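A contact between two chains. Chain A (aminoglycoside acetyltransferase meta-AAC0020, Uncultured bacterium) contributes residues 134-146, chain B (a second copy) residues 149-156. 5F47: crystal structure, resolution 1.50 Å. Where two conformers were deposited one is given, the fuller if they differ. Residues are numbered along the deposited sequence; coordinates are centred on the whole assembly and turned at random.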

ATOM      1  N   ALA A 134      11.716  15.283  -5.362  1.00 23.43           N
ATOM      2  CA  ALA A 134      10.432  14.687  -4.981  1.00 20.45           C
ATOM      3  C   ALA A 134      10.065  15.150  -3.569  1.00 20.43           C
ATOM      4  O   ALA A 134       8.903  15.487  -3.288  1.00 17.14           O
ATOM      5  N   LEU A 135      11.055  15.179  -2.680  1.00 19.74           N
ATOM      6  CA  LEU A 135      10.799  15.573  -1.300  1.00 19.41           C
ATOM      7  C   LEU A 135      10.351  17.028  -1.242  1.00 19.83           C
ATOM      8  O   LEU A 135       9.402  17.354  -0.531  1.00 19.84           O
ATOM      9  N   ASP A 136      11.030  17.887  -2.001  1.00 21.79           N
ATOM     10  CA  ASP A 136      10.649  19.293  -2.101  1.00 23.71           C
ATOM     11  C   ASP A 136       9.213  19.380  -2.590  1.00 22.32           C
ATOM     12  O   ASP A 136       8.415  20.172  -2.073  1.00 21.62           O
ATOM     13  N   PHE A 137       8.883  18.574  -3.596  1.00 21.60           N
ATOM     14  CA  PHE A 137       7.533  18.630  -4.145  1.00 20.15           C
ATOM     15  C   PHE A 137       6.499  18.260  -3.088  1.00 19.00           C
ATOM     16  O   PHE A 137       5.536  18.998  -2.855  1.00 18.34           O
ATOM     17  N   TYR A 138       6.652  17.102  -2.463  1.00 17.08           N
ATOM     18  CA  TYR A 138       5.627  16.717  -1.509  1.00 15.99           C
ATOM     19  C   TYR A 138       5.576  17.691  -0.337  1.00 17.67           C
ATOM     20  O   TYR A 138       4.493  17.991   0.158  1.00 17.82           O
ATOM     21  N   ARG A 139       6.718  18.217   0.088  1.00 18.55           N
ATOM     22  CA  ARG A 139       6.677  19.178   1.184  1.00 20.62           C
ATOM     23  C   ARG A 139       5.879  20.438   0.805  1.00 21.99           C
ATOM     24  O   ARG A 139       5.296  21.083   1.672  1.00 24.86           O
ATOM     25  N   SER A 140       5.810  20.754  -0.487  1.00 20.57           N
ATOM     26  CA  SER A 140       5.097  21.955  -0.934  1.00 21.75           C
ATOM     27  C   SER A 140       3.580  21.764  -1.028  1.00 21.51           C
ATOM     28  O   SER A 140       2.851  22.739  -1.260  1.00 22.03           O
ATOM     29  N   THR A 141       3.095  20.536  -0.825  1.00 20.42           N
ATOM     30  CA  THR A 141       1.662  20.236  -0.929  1.00 19.22           C
ATOM     31  C   THR A 141       0.947  20.257   0.426  1.00 20.69           C
ATOM     32  O   THR A 141      -0.176  19.766   0.540  1.00 20.85           O
ATOM     33  N   LYS A 142       1.638  20.773   1.440  1.00 23.06           N
ATOM     34  CA  LYS A 142       1.083  20.910   2.788  0.58 25.26           C
ATOM     35  C   LYS A 142       0.612  19.586   3.404  1.00 22.04           C
ATOM     36  O   LYS A 142      -0.528  19.476   3.849  1.00 22.95           O
ATOM     37  N   PRO A 143       1.483  18.570   3.440  1.00 18.57           N
ATOM     38  CA  PRO A 143       1.055  17.330   4.099  1.00 17.14           C
ATOM     39  C   PRO A 143       0.920  17.495   5.611  1.00 17.75           C
ATOM     40  O   PRO A 143       1.553  18.373   6.204  1.00 19.12           O
ATOM     41  N   THR A 144       0.128  16.631   6.231  1.00 15.54           N
ATOM     42  CA  THR A 144      -0.093  16.680   7.673  1.00 16.33           C
ATOM     43  C   THR A 144       1.159  16.248   8.427  1.00 16.54           C
ATOM     44  O   THR A 144       1.522  16.820   9.462  1.00 18.41           O
ATOM     45  N   ALA A 145       1.817  15.232   7.894  1.00 15.60           N
ATOM     46  CA  ALA A 145       3.021  14.711   8.525  1.00 15.84           C
ATOM     47  C   ALA A 145       3.956  14.108   7.507  1.00 15.10           C
ATOM     48  O   ALA A 145       3.550  13.741   6.405  1.00 14.23           O
ATOM     49  N   GLU A 146       5.216  13.995   7.913  1.00 15.64           N
ATOM     50  CA  GLU A 146       6.287  13.391   7.128  1.00 16.17           C
ATOM     51  C   GLU A 146       7.065  12.488   8.068  1.00 16.71           C
ATOM     52  O   GLU A 146       7.442  12.906   9.154  1.00 18.58           O
TER
ATOM     53  N   VAL B 149      13.371   5.687   2.686  1.00 13.85           N
ATOM     54  CA  VAL B 149      12.300   6.451   2.071  1.00 13.59           C
ATOM     55  C   VAL B 149      11.625   7.357   3.092  1.00 13.98           C
ATOM     56  O   VAL B 149      11.971   7.358   4.277  1.00 15.98           O
ATOM     57  N   VAL B 150      10.687   8.153   2.591  1.00 13.99           N
ATOM     58  CA  VAL B 150       9.937   9.107   3.387  1.00 13.70           C
ATOM     59  C   VAL B 150       8.459   8.920   3.078  1.00 14.75           C
ATOM     60  O   VAL B 150       8.087   8.763   1.909  1.00 15.82           O
ATOM     61  N   HIS B 151       7.626   8.861   4.110  1.00 13.09           N
ATOM     62  CA  HIS B 151       6.182   8.833   3.878  1.00 12.48           C
ATOM     63  C   HIS B 151       5.579  10.177   4.190  1.00 13.62           C
ATOM     64  O   HIS B 151       5.904  10.784   5.195  1.00 15.03           O
ATOM     65  N   PHE B 152       4.688  10.622   3.312  1.00 11.42           N
ATOM     66  CA  PHE B 152       3.925  11.848   3.526  1.00 11.68           C
ATOM     67  C   PHE B 152       2.470  11.476   3.713  1.00 12.77           C
ATOM     68  O   PHE B 152       1.951  10.639   2.982  1.00 12.51           O
ATOM     69  N   TYR B 153       1.843  12.084   4.706  1.00 12.27           N
ATOM     70  CA  TYR B 153       0.472  11.758   5.101  1.00 11.26           C
ATOM     71  C   TYR B 153      -0.416  12.976   4.991  1.00 13.29           C
ATOM     72  O   TYR B 153      -0.046  14.047   5.477  1.00 14.25           O
ATOM     73  N   TYR B 154      -1.586  12.784   4.384  1.00 11.49           N
ATOM     74  CA  TYR B 154      -2.610  13.827   4.302  1.00 12.22           C
ATOM     75  C   TYR B 154      -3.827  13.324   5.065  1.00 12.42           C
ATOM     76  O   TYR B 154      -4.586  12.494   4.571  1.00 11.88           O
ATOM     77  N   THR B 155      -4.003  13.824   6.288  1.00 12.95           N
ATOM     78  CA  THR B 155      -5.123  13.383   7.121  1.00 14.67           C
ATOM     79  C   THR B 155      -6.326  14.231   6.748  1.00 13.85           C
ATOM     80  O   THR B 155      -6.257  15.450   6.778  1.00 17.03           O
ATOM     81  N   LEU B 156      -7.421  13.580   6.354  1.00 14.09           N
ATOM     82  CA  LEU B 156      -8.534  14.282   5.713  1.00 15.45           C
ATOM     83  C   LEU B 156      -9.586  14.754   6.696  1.00 16.86           C
ATOM     84  O   LEU B 156      -9.849  14.097   7.709  1.00 18.20           O
TER

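Large aromatic side chains often settle a subunit contact by occupying hollows lined by the partner's side chains and backbone, and the two copies of this acetyltransferase illustrate the principle. The hollow in chain A lies between the helix carrying Leu135(A) and Tyr138(A) and the start of the strand at Ala145(A), beyond the turn from Arg139(A) to Lys142(A); the principal bump is Phe152(B), which has more area covered by the opposing stretch than any other residue here. Its m rotamer (chi2 92°) carries the ring into this space. Tyr138(A) CB sits over one face of the Phe152(B) ring, 3.5 Å from its centroid, in a CH-pi contact, while the tyrosine ring itself is slid aside and barely overlaps. Leu135(A), m then t, brings CD2 to the ring edge, 3.8 Å from Phe152(B) CE1, and the same methyl lies 3.8 Å from Val150(B) CG2. Pro143(A) CG approaches Phe152(B) CD2 at 3.8 Å. Glu146(A), extended with chi1 and chi2 both t, lays CG 3.4 Å from Val150(B) CG1; its carboxylate is held within chain A by a salt bridge, Arg139(A) NH2 to Glu146(A) OE2 at 2.5 Å.

Tyr154(B) forms a second bump. Its CA-to-CB bond points away, yet the m rotamer returns the ring to chain A, where Pro143(A) CB covers one face, 3.9 Å from CE2 of Tyr154(B). The hydroxyl OH of Tyr154(B) donates to Thr141(A) OG1 at 2.7 Å; that oxygen, set by a p rotamer, in turn donates to Tyr138(A) O at 2.7 Å, so the tyrosine hydroxyl is linked through Thr141(A) to the backbone of the helix.

At the exposed margin Thr144(A), rotamer m, accepts at OG1 from Thr155(B) N at 2.9 Å. A water bridges the same pair, 2.8 Å from Thr144(A) OG1 and donating to Thr155(B) O at 2.7 Å. On the sheet face opposite Phe152(B) and Glu146(A), Ala145(A) CB merely brushes Tyr153(B) CD2 at 4.3 Å.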

ATOM      1  CB  ALA A 134      10.485  13.167  -5.051  1.00 19.87           C
ATOM      2  CB  LEU A 135      12.038  15.358  -0.419  1.00 21.45           C
ATOM      3  CG  LEU A 135      12.492  13.902  -0.229  1.00 21.13           C
ATOM      4  CD1 LEU A 135      13.772  13.829   0.616  1.00 23.16           C
ATOM      5  CD2 LEU A 135      11.408  13.008   0.344  1.00 20.65           C
ATOM      6  CB  ASP A 136      11.561  20.071  -3.061  1.00 28.34           C
ATOM      7  CG  ASP A 136      12.975  20.253  -2.531  1.00 33.11           C
ATOM      8  OD1 ASP A 136      13.216  19.999  -1.331  1.00 34.11           O
ATOM      9  OD2 ASP A 136      13.844  20.661  -3.335  1.00 35.53           O
ATOM     10  CB  PHE A 137       7.358  17.703  -5.357  1.00 20.29           C
ATOM     11  CG  PHE A 137       5.920  17.566  -5.764  1.00 19.64           C
ATOM     12  CD1 PHE A 137       5.296  18.576  -6.484  1.00 21.29           C
ATOM     13  CD2 PHE A 137       5.173  16.483  -5.346  1.00 18.26           C
ATOM     14  CE1 PHE A 137       3.952  18.488  -6.822  1.00 21.60           C
ATOM     15  CE2 PHE A 137       3.823  16.385  -5.670  1.00 18.30           C
ATOM     16  CZ  PHE A 137       3.215  17.390  -6.423  1.00 20.22           C
ATOM     17  CB  TYR A 138       5.828  15.272  -1.020  1.00 16.42           C
ATOM     18  CG  TYR A 138       5.498  14.286  -2.123  1.00 16.29           C
ATOM     19  CD1 TYR A 138       4.194  14.129  -2.559  1.00 16.13           C
ATOM     20  CD2 TYR A 138       6.489  13.537  -2.748  1.00 16.33           C
ATOM     21  CE1 TYR A 138       3.876  13.266  -3.590  1.00 17.38           C
ATOM     22  CE2 TYR A 138       6.179  12.664  -3.778  1.00 16.97           C
ATOM     23  CZ  TYR A 138       4.873  12.530  -4.191  1.00 17.86           C
ATOM     24  OH  TYR A 138       4.566  11.653  -5.219  1.00 19.85           O
ATOM     25  CB  ARG A 139       8.095  19.541   1.635  1.00 21.64           C
ATOM     26  CG  ARG A 139       8.734  18.425   2.443  1.00 21.37           C
ATOM     27  CD  ARG A 139      10.232  18.603   2.617  1.00 22.95           C
ATOM     28  NE  ARG A 139      10.765  17.432   3.296  1.00 23.77           N
ATOM     29  CZ  ARG A 139      12.001  16.965   3.160  1.00 27.13           C
ATOM     30  NH1 ARG A 139      12.863  17.571   2.351  1.00 30.03           N
ATOM     31  NH2 ARG A 139      12.366  15.890   3.837  1.00 28.33           N
ATOM     32  CB  SER A 140       5.644  22.428  -2.292  1.00 20.18           C
ATOM     33  OG  SER A 140       5.169  21.623  -3.362  1.00 21.47           O
ATOM     34  CB  THR A 141       1.412  18.852  -1.572  1.00 18.55           C
ATOM     35  OG1 THR A 141       1.958  17.826  -0.740  1.00 17.22           O
ATOM     36  CG2 THR A 141       2.070  18.770  -2.951  1.00 19.43           C
ATOM     37  CB  LYS A 142      -0.084  21.910   2.777  0.58 27.19           C
ATOM     38  CG  LYS A 142       0.312  23.330   2.393  0.58 30.74           C
ATOM     39  CD  LYS A 142      -0.908  24.188   2.075  0.58 33.64           C
ATOM     40  CE  LYS A 142      -1.520  23.812   0.730  0.58 35.43           C
ATOM     41  NZ  LYS A 142      -2.766  24.580   0.435  0.58 37.15           N
ATOM     42  CB  PRO A 143       2.186  16.346   3.779  1.00 16.95           C
ATOM     43  CG  PRO A 143       3.389  17.245   3.612  1.00 21.22           C
ATOM     44  CD  PRO A 143       2.871  18.483   2.945  1.00 20.34           C
ATOM     45  CB  THR A 144      -1.259  15.760   8.051  1.00 18.36           C
ATOM     46  OG1 THR A 144      -2.379  16.069   7.206  1.00 16.68           O
ATOM     47  CG2 THR A 144      -1.655  15.958   9.517  1.00 17.12           C
ATOM     48  CB  ALA A 145       2.672  13.668   9.587  1.00 19.48           C
ATOM     49  CB  GLU A 146       7.187  14.490   6.544  1.00 20.89           C
ATOM     50  CG  GLU A 146       8.497  14.025   5.990  1.00 23.60           C
ATOM     51  CD  GLU A 146       9.391  15.168   5.559  1.00 24.27           C
ATOM     52  OE1 GLU A 146       8.894  16.310   5.401  1.00 23.15           O
ATOM     53  OE2 GLU A 146      10.599  14.911   5.380  1.00 26.56           O
TER
ATOM     54  CB  VAL B 149      11.238   5.532   1.409  1.00 15.31           C
ATOM     55  CG1 VAL B 149      11.890   4.659   0.329  1.00 16.75           C
ATOM     56  CG2 VAL B 149      10.549   4.660   2.448  1.00 15.97           C
ATOM     57  CB  VAL B 150      10.368  10.558   3.070  1.00 13.90           C
ATOM     58  CG1 VAL B 150       9.536  11.553   3.852  1.00 17.31           C
ATOM     59  CG2 VAL B 150      11.853  10.743   3.348  1.00 17.25           C
ATOM     60  CB  HIS B 151       5.490   7.749   4.720  1.00 13.39           C
ATOM     61  CG  HIS B 151       5.624   6.370   4.148  1.00 16.48           C
ATOM     62  ND1 HIS B 151       4.902   5.299   4.628  1.00 18.07           N
ATOM     63  CD2 HIS B 151       6.408   5.886   3.154  1.00 18.04           C
ATOM     64  CE1 HIS B 151       5.226   4.213   3.943  1.00 18.04           C
ATOM     65  NE2 HIS B 151       6.135   4.541   3.045  1.00 17.01           N
ATOM     66  CB  PHE B 152       4.074  12.809   2.351  1.00 11.21           C
ATOM     67  CG  PHE B 152       5.465  13.322   2.174  1.00 13.30           C
ATOM     68  CD1 PHE B 152       6.353  12.669   1.337  1.00 13.25           C
ATOM     69  CD2 PHE B 152       5.893  14.469   2.829  1.00 14.99           C
ATOM     70  CE1 PHE B 152       7.656  13.139   1.171  1.00 14.91           C
ATOM     71  CE2 PHE B 152       7.198  14.931   2.670  1.00 16.44           C
ATOM     72  CZ  PHE B 152       8.066  14.277   1.830  1.00 16.33           C
ATOM     73  CB  TYR B 153       0.430  11.242   6.556  1.00 12.47           C
ATOM     74  CG  TYR B 153       1.262  10.005   6.761  1.00 14.23           C
ATOM     75  CD1 TYR B 153       0.737   8.750   6.479  1.00 14.75           C
ATOM     76  CD2 TYR B 153       2.553  10.087   7.249  1.00 16.54           C
ATOM     77  CE1 TYR B 153       1.488   7.604   6.658  1.00 15.51           C
ATOM     78  CE2 TYR B 153       3.314   8.939   7.427  1.00 16.90           C
ATOM     79  CZ  TYR B 153       2.769   7.718   7.138  1.00 17.00           C
ATOM     80  OH  TYR B 153       3.533   6.580   7.323  1.00 20.90           O
ATOM     81  CB  TYR B 154      -2.972  14.129   2.842  1.00 12.39           C
ATOM     82  CG  TYR B 154      -1.793  14.419   1.920  1.00 12.50           C
ATOM     83  CD1 TYR B 154      -1.131  13.391   1.252  1.00 14.43           C
ATOM     84  CD2 TYR B 154      -1.384  15.715   1.689  1.00 12.30           C
ATOM     85  CE1 TYR B 154      -0.057  13.662   0.403  1.00 14.95           C
ATOM     86  CE2 TYR B 154      -0.332  16.003   0.828  1.00 14.62           C
ATOM     87  CZ  TYR B 154       0.322  14.974   0.193  1.00 15.10           C
ATOM     88  OH  TYR B 154       1.363  15.239  -0.670  1.00 17.16           O
ATOM     89  CB  THR B 155      -4.809  13.491   8.637  1.00 16.46           C
ATOM     90  OG1 THR B 155      -3.539  12.886   8.908  1.00 17.17           O
ATOM     91  CG2 THR B 155      -5.885  12.788   9.453  1.00 19.77           C
ATOM     92  CB  LEU B 156      -9.186  13.358   4.686  1.00 14.00           C
ATOM     93  CG  LEU B 156      -8.199  12.751   3.685  1.00 13.02           C
ATOM     94  CD1 LEU B 156      -8.963  11.803   2.774  1.00 15.78           C
ATOM     95  CD2 LEU B 156      -7.441  13.824   2.890  1.00 14.26           C
TER
HETATM   96  O   HOH W   1      -4.721  17.161   8.228  0.50 19.57           O